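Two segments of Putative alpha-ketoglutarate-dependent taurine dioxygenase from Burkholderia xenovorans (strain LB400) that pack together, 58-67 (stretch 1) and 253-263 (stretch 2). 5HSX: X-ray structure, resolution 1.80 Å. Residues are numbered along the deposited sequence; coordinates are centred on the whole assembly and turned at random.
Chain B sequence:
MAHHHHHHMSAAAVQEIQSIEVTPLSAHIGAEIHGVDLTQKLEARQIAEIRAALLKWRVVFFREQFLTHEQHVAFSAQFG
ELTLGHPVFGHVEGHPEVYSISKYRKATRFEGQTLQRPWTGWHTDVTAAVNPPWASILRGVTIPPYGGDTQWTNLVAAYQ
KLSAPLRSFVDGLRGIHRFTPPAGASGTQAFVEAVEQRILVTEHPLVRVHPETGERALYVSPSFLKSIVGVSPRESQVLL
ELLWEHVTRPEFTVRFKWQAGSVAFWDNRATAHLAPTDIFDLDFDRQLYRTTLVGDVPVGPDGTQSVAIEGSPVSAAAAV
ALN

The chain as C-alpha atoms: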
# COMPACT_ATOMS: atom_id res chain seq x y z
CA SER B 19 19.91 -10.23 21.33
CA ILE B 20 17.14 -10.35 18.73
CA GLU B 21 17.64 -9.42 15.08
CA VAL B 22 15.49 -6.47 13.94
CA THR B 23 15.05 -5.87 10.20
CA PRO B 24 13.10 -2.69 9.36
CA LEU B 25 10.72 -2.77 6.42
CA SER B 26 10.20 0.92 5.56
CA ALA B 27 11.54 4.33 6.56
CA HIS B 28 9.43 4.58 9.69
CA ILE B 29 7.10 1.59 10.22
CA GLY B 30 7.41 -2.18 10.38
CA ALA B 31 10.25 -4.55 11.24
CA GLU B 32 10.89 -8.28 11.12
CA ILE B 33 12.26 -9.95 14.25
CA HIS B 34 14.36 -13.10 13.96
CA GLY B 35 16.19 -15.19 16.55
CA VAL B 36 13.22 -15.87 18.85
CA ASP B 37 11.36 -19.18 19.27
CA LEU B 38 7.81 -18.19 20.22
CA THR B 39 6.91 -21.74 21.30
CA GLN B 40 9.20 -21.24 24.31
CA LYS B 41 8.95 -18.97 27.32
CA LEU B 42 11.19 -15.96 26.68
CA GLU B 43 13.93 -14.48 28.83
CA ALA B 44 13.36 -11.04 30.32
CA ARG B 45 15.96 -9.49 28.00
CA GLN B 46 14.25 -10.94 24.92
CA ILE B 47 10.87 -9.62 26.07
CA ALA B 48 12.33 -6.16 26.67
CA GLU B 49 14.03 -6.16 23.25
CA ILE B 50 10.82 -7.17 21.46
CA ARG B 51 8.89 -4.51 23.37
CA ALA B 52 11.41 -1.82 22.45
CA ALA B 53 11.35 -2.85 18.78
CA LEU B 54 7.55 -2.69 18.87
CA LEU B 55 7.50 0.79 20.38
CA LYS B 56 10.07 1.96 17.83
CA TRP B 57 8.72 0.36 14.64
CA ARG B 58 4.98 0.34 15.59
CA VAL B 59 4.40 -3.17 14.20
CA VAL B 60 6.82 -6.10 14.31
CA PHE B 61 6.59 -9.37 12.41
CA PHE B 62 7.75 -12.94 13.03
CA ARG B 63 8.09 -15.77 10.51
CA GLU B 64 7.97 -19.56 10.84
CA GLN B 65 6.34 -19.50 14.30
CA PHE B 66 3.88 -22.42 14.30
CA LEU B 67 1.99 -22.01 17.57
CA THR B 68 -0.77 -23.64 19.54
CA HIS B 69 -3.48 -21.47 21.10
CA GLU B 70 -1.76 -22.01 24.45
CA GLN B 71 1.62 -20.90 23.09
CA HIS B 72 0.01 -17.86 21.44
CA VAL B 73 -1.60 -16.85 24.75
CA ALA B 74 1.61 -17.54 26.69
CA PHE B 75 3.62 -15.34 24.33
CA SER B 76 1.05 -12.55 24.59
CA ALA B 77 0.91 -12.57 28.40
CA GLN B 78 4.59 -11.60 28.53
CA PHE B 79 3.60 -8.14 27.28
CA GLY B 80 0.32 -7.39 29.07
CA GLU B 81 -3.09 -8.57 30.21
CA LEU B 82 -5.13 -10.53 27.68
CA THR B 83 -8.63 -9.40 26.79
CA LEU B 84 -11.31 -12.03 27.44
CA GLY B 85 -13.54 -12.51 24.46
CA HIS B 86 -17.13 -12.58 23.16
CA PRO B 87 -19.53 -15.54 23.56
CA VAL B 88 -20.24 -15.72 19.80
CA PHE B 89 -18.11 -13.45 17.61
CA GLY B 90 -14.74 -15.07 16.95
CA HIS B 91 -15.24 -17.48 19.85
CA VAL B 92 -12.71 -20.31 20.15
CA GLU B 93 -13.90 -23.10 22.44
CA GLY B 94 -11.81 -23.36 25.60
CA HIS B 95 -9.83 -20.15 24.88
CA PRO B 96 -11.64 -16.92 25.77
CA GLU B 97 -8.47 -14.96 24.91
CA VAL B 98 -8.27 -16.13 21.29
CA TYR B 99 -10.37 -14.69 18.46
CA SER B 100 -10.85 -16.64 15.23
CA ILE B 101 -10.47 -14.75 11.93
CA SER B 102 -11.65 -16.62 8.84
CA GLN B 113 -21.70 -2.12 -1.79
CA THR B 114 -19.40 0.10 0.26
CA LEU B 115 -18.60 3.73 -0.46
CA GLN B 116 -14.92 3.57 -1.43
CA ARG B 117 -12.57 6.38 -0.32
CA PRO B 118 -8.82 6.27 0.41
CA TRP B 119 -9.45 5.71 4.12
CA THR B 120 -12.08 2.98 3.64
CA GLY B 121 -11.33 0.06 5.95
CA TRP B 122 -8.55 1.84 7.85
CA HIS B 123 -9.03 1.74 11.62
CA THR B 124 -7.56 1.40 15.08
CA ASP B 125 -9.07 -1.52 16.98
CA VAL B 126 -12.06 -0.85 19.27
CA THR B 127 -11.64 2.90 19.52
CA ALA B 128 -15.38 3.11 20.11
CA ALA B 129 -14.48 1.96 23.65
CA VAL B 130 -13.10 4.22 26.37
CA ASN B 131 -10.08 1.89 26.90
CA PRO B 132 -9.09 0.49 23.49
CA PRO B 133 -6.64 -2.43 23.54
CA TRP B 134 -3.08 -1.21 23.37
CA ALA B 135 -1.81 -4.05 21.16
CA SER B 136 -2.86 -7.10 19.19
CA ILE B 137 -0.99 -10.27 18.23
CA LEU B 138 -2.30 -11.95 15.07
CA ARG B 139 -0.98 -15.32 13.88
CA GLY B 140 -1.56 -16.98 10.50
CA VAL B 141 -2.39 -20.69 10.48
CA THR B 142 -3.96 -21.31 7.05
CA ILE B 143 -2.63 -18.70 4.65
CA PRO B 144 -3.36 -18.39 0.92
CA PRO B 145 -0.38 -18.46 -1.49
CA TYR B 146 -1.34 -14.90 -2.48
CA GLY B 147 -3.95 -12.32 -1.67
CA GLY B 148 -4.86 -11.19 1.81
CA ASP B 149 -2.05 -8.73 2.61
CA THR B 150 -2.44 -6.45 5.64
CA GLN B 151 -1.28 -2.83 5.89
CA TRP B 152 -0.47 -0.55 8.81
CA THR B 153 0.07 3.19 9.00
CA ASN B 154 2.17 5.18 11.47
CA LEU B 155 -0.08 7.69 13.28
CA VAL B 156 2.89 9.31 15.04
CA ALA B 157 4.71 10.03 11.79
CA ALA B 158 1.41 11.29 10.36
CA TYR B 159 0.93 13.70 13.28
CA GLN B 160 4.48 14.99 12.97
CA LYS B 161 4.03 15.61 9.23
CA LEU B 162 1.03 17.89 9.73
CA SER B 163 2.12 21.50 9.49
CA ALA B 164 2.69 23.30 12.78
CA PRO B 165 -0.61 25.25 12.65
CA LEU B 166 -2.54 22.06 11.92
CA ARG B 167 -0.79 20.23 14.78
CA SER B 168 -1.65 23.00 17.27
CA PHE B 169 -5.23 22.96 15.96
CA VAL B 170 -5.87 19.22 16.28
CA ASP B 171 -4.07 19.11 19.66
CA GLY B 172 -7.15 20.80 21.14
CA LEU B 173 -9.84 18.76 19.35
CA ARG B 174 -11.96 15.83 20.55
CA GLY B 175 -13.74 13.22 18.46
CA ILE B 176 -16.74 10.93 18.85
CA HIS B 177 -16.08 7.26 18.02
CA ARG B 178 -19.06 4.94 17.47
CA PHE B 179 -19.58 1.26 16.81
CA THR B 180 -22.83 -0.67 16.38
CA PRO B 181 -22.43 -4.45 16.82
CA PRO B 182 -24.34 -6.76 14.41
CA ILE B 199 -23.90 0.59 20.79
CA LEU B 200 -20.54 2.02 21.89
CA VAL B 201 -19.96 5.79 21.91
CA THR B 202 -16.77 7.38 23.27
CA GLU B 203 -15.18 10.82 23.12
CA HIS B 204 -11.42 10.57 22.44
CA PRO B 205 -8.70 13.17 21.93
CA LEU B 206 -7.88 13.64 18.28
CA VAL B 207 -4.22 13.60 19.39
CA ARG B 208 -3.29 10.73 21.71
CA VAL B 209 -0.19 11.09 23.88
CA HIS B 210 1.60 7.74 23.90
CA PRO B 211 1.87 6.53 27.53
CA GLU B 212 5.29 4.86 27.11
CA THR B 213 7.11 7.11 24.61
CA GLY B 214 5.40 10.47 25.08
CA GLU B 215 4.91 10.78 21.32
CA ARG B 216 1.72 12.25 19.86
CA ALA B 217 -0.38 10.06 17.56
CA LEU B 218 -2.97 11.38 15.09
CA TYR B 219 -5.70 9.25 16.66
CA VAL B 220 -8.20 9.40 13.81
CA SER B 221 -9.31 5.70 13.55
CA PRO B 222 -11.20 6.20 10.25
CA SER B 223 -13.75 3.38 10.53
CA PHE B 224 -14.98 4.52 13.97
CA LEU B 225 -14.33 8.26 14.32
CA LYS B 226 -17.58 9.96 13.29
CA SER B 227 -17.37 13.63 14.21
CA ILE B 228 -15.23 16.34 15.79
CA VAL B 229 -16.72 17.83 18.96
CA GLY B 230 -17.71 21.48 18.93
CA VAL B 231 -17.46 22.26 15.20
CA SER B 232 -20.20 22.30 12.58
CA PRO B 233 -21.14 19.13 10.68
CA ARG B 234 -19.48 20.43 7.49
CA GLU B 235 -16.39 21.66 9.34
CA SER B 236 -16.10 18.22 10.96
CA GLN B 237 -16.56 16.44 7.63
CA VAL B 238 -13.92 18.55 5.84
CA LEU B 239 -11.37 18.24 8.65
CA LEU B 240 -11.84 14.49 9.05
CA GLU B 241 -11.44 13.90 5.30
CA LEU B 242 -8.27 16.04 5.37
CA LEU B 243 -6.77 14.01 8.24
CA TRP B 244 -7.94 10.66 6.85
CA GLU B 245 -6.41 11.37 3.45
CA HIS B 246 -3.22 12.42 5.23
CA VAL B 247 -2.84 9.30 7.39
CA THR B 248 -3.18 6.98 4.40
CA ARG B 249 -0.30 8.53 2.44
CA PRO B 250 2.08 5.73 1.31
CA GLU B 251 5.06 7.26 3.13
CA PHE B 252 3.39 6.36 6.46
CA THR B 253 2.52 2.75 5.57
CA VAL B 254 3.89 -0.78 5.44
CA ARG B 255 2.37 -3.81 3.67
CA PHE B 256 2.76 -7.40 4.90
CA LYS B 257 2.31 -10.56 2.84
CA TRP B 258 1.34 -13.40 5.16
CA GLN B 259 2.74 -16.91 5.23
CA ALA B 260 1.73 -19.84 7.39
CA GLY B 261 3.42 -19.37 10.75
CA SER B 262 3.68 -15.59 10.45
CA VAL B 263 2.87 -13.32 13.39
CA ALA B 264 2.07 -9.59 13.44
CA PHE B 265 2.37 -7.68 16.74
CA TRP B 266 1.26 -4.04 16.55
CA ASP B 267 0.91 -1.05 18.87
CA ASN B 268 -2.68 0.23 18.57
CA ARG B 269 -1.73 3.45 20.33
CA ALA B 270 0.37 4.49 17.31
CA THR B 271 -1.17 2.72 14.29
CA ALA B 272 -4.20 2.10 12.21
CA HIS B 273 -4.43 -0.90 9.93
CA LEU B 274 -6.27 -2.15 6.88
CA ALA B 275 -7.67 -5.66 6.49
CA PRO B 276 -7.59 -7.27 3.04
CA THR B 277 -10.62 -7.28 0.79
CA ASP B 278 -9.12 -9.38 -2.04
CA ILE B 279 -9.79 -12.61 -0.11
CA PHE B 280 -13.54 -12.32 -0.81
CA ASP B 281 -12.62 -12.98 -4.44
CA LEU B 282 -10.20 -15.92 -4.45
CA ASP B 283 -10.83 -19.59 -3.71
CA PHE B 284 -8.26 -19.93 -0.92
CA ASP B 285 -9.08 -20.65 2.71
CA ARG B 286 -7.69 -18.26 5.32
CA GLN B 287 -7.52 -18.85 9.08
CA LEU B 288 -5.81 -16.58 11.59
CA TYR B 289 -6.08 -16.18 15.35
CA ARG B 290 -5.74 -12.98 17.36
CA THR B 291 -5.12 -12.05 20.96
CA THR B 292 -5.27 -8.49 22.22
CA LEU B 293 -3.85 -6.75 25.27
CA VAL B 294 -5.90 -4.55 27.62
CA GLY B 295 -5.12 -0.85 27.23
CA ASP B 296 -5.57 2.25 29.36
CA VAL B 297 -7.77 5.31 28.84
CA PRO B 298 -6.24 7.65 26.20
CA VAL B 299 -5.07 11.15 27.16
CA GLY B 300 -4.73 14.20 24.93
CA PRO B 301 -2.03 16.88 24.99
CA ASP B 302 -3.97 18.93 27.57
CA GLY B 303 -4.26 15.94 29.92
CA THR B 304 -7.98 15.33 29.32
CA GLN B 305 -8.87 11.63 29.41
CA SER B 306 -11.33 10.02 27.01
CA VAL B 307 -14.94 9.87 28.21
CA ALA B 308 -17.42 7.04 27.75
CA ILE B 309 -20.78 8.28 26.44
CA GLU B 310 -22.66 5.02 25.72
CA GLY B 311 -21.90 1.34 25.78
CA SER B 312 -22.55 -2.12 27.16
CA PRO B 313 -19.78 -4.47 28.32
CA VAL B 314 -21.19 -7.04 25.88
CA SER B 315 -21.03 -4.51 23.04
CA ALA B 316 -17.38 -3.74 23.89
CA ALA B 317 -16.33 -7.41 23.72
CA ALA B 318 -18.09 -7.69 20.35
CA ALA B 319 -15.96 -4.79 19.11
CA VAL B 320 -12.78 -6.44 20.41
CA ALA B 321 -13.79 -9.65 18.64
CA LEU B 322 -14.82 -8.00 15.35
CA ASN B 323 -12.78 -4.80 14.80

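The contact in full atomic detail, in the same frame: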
# COMPACT_ATOMS: atom_id res chain seq x y z
N ARG B 58 6.45 0.29 15.57
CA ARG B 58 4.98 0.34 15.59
C ARG B 58 4.31 -1.00 15.34
O ARG B 58 3.27 -1.30 15.94
CB ARG B 58 4.43 1.34 14.57
CG ARG B 58 5.11 2.70 14.52
CD ARG B 58 5.26 3.33 15.89
NE ARG B 58 6.03 4.57 15.76
CZ ARG B 58 6.21 5.44 16.74
NH1 ARG B 58 5.68 5.24 17.93
NH2 ARG B 58 6.94 6.53 16.52
N VAL B 59 4.86 -1.80 14.42
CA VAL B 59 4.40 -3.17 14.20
C VAL B 59 5.62 -4.03 13.90
O VAL B 59 6.49 -3.64 13.11
CB VAL B 59 3.36 -3.28 13.05
CG1 VAL B 59 3.90 -2.68 11.71
CG2 VAL B 59 2.95 -4.73 12.85
N VAL B 60 5.71 -5.18 14.55
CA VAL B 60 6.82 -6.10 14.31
C VAL B 60 6.25 -7.44 13.85
O VAL B 60 5.13 -7.82 14.21
CB VAL B 60 7.72 -6.26 15.56
CG1 VAL B 60 8.39 -4.92 15.89
CG2 VAL B 60 6.93 -6.78 16.77
N PHE B 61 7.04 -8.14 13.05
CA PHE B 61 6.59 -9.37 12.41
C PHE B 61 7.55 -10.52 12.71
O PHE B 61 8.77 -10.32 12.76
CB PHE B 61 6.47 -9.20 10.88
CG PHE B 61 5.59 -8.06 10.46
CD1 PHE B 61 4.20 -8.19 10.48
CD2 PHE B 61 6.14 -6.86 10.04
CE1 PHE B 61 3.38 -7.15 10.08
CE2 PHE B 61 5.33 -5.81 9.63
CZ PHE B 61 3.94 -5.95 9.65
N PHE B 62 6.99 -11.71 12.89
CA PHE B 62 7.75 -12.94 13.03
C PHE B 62 7.37 -13.89 11.90
O PHE B 62 6.25 -13.83 11.38
CB PHE B 62 7.50 -13.62 14.39
CG PHE B 62 7.71 -12.73 15.59
CD1 PHE B 62 8.92 -12.72 16.28
CD2 PHE B 62 6.69 -11.89 16.03
CE1 PHE B 62 9.10 -11.90 17.39
CE2 PHE B 62 6.87 -11.07 17.14
CZ PHE B 62 8.08 -11.07 17.82
N ARG B 63 8.31 -14.76 11.53
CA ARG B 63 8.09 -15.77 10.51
C ARG B 63 8.39 -17.15 11.07
O ARG B 63 9.21 -17.31 11.98
CB ARG B 63 8.97 -15.54 9.27
CG ARG B 63 8.81 -14.19 8.60
CD ARG B 63 7.49 -14.08 7.86
NE ARG B 63 7.50 -12.95 6.94
CZ ARG B 63 6.51 -12.65 6.11
NH1 ARG B 63 5.40 -13.38 6.10
NH2 ARG B 63 6.62 -11.60 5.30
N GLU B 64 7.71 -18.16 10.52
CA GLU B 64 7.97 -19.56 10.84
C GLU B 64 7.77 -19.85 12.33
O GLU B 64 8.54 -20.58 12.94
CB GLU B 64 9.38 -19.98 10.40
CG GLU B 64 9.64 -19.87 8.92
CD GLU B 64 8.79 -20.83 8.12
OE1 GLU B 64 8.07 -20.36 7.21
OE2 GLU B 64 8.84 -22.04 8.40
N GLN B 65 6.72 -19.27 12.90
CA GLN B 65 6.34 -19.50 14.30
C GLN B 65 5.01 -20.25 14.29
O GLN B 65 3.94 -19.64 14.21
CB GLN B 65 6.25 -18.18 15.05
CG GLN B 65 7.50 -17.32 14.93
CD GLN B 65 8.70 -17.91 15.66
OE1 GLN B 65 8.54 -18.62 16.66
NE2 GLN B 65 9.89 -17.64 15.16
N PHE B 66 5.07 -21.57 14.38
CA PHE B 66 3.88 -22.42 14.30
C PHE B 66 3.43 -22.73 15.72
O PHE B 66 4.02 -23.57 16.40
CB PHE B 66 4.18 -23.67 13.48
CG PHE B 66 4.67 -23.36 12.10
CD1 PHE B 66 3.77 -23.07 11.08
CD2 PHE B 66 6.03 -23.31 11.82
CE1 PHE B 66 4.22 -22.76 9.81
CE2 PHE B 66 6.49 -23.00 10.56
CZ PHE B 66 5.58 -22.72 9.55
N LEU B 67 2.38 -22.04 16.16
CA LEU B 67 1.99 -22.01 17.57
C LEU B 67 0.66 -22.70 17.81
O LEU B 67 -0.23 -22.70 16.95
CB LEU B 67 1.90 -20.56 18.07
CG LEU B 67 3.08 -19.64 17.76
CD1 LEU B 67 2.81 -18.25 18.32
CD2 LEU B 67 4.37 -20.22 18.33
N THR B 253 3.09 4.09 5.53
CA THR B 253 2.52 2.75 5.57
C THR B 253 3.55 1.65 5.35
O THR B 253 4.64 1.86 4.81
CB THR B 253 1.41 2.56 4.51
OG1 THR B 253 1.98 2.53 3.19
CG2 THR B 253 0.38 3.68 4.61
N VAL B 254 3.17 0.44 5.78
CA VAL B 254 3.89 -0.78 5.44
C VAL B 254 2.87 -1.86 5.09
O VAL B 254 1.77 -1.90 5.66
CB VAL B 254 4.82 -1.24 6.59
CG1 VAL B 254 4.00 -1.66 7.84
CG2 VAL B 254 5.74 -2.37 6.13
N ARG B 255 3.21 -2.71 4.12
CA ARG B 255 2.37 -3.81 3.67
C ARG B 255 3.05 -5.13 4.01
O ARG B 255 4.27 -5.26 3.88
CB ARG B 255 2.12 -3.69 2.16
CG ARG B 255 1.21 -4.76 1.56
CD ARG B 255 0.82 -4.35 0.15
NE ARG B 255 0.07 -5.39 -0.54
CZ ARG B 255 -0.61 -5.19 -1.66
NH1 ARG B 255 -0.65 -3.98 -2.20
NH2 ARG B 255 -1.26 -6.20 -2.23
N PHE B 256 2.26 -6.12 4.43
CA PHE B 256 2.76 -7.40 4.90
C PHE B 256 2.07 -8.52 4.14
O PHE B 256 0.84 -8.60 4.14
CB PHE B 256 2.51 -7.56 6.41
CG PHE B 256 3.12 -8.80 7.02
CD1 PHE B 256 4.50 -8.92 7.15
CD2 PHE B 256 2.31 -9.81 7.52
CE1 PHE B 256 5.05 -10.05 7.74
CE2 PHE B 256 2.86 -10.93 8.12
CZ PHE B 256 4.23 -11.05 8.23
N LYS B 257 2.85 -9.38 3.50
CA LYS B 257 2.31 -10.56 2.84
C LYS B 257 2.48 -11.74 3.78
O LYS B 257 3.60 -12.10 4.14
CB LYS B 257 2.99 -10.82 1.50
CG LYS B 257 2.44 -12.07 0.82
CD LYS B 257 2.95 -12.20 -0.61
CE LYS B 257 2.25 -13.35 -1.34
NZ LYS B 257 2.51 -14.69 -0.75
N TRP B 258 1.35 -12.33 4.18
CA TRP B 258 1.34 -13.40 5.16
C TRP B 258 1.89 -14.70 4.59
O TRP B 258 1.80 -14.97 3.39
CB TRP B 258 -0.08 -13.65 5.67
CG TRP B 258 -0.58 -12.52 6.49
CD1 TRP B 258 -1.19 -11.38 6.04
CD2 TRP B 258 -0.50 -12.41 7.91
NE1 TRP B 258 -1.49 -10.57 7.11
CE2 TRP B 258 -1.09 -11.18 8.27
CE3 TRP B 258 0.00 -13.23 8.93
CZ2 TRP B 258 -1.18 -10.75 9.59
CZ3 TRP B 258 -0.10 -12.81 10.24
CH2 TRP B 258 -0.68 -11.57 10.56
N GLN B 259 2.47 -15.50 5.47
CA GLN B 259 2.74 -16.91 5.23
C GLN B 259 2.25 -17.68 6.44
O GLN B 259 2.07 -17.12 7.52
CB GLN B 259 4.23 -17.19 4.99
CG GLN B 259 4.83 -16.44 3.80
CD GLN B 259 6.32 -16.68 3.68
OE1 GLN B 259 6.79 -17.81 3.82
NE2 GLN B 259 7.08 -15.61 3.44
N ALA B 260 2.02 -18.98 6.25
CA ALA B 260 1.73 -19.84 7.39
C ALA B 260 2.84 -19.69 8.43
O ALA B 260 4.03 -19.66 8.08
CB ALA B 260 1.60 -21.30 6.96
N GLY B 261 2.45 -19.57 9.69
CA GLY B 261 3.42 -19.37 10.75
C GLY B 261 3.86 -17.94 10.96
O GLY B 261 4.74 -17.70 11.80
N SER B 262 3.30 -16.98 10.23
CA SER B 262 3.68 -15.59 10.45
C SER B 262 2.88 -15.00 11.60
O SER B 262 1.77 -15.45 11.91
CB SER B 262 3.47 -14.76 9.18
OG SER B 262 4.34 -15.19 8.14
N VAL B 263 3.48 -14.01 12.26
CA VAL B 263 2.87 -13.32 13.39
C VAL B 263 3.07 -11.82 13.20
O VAL B 263 4.16 -11.38 12.84
CB VAL B 263 3.48 -13.77 14.74
CG1 VAL B 263 2.81 -13.04 15.92
CG2 VAL B 263 3.37 -15.29 14.91
O HOH W 1 5.82 -9.09 3.32
O HOH W 2 5.77 -17.65 8.40
O HOH W 3 7.75 -17.76 6.54
O HOH W 4 5.37 -21.00 6.10
O HOH W 5 1.85 -18.19 13.55

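Stretch 2 begins as a strand, 253-256, that lies well apart from strand 59-62 of stretch 1. Side chains bridge the gap there. Val 254 points toward stretch 1, and its CG1 lies 4.0 Å from CG1 of Val 59, a purely apolar contact. Arg 255 points away. Phe 256 points back and stacks on Phe 61. The two rings are nearly parallel, at 7°, and offset, with centroids 4.0 Å apart.

Lys 257 contributes its backbone. Its O accepts hydrogen bonds from Arg 63 NH1 at 3.0 Å and Arg 63 NH2 at 3.3 Å. The Arg 63 CA-to-CB bond points away from stretch 2, but the side chain bends back to bring the guanidinium in. Phe 256 covers one face of that group, and Gln 259 NE2 lies over the opposite face.

Gln 259 to Ser 262 form a type II turn, closed by Ser 262 N to Gln 259 O at 3.0 Å. Ala 260 CB meets Phe 66 CE1 at 4.1 Å. Water 4 donates to both Ala 260 O and Glu 64 OE1, linking the stretches at this exposed end.

Gly 261 has phi/psi of 84/4, where a CB would jam against the preceding carbonyl O. A CB would also clash with Phe 66 CE1, at 2.7 Å. Gly 261 O accepts from Gln 65 N at 2.8 Å.

Ser 262 OG accepts from Arg 63 NH1 at 2.9 Å, so this nitrogen serves both Ser 262 and Lys 257.

At Val 263 the backbones pair directly, as an antiparallel bridge with Phe 62. Phe 62 N donates to Val 263 O at 2.8 Å, and Val 263 N donates to Phe 62 O at 2.9 Å. Their side chains share one sheet face, with Phe 62 CD2 3.9 Å from Val 263 CB.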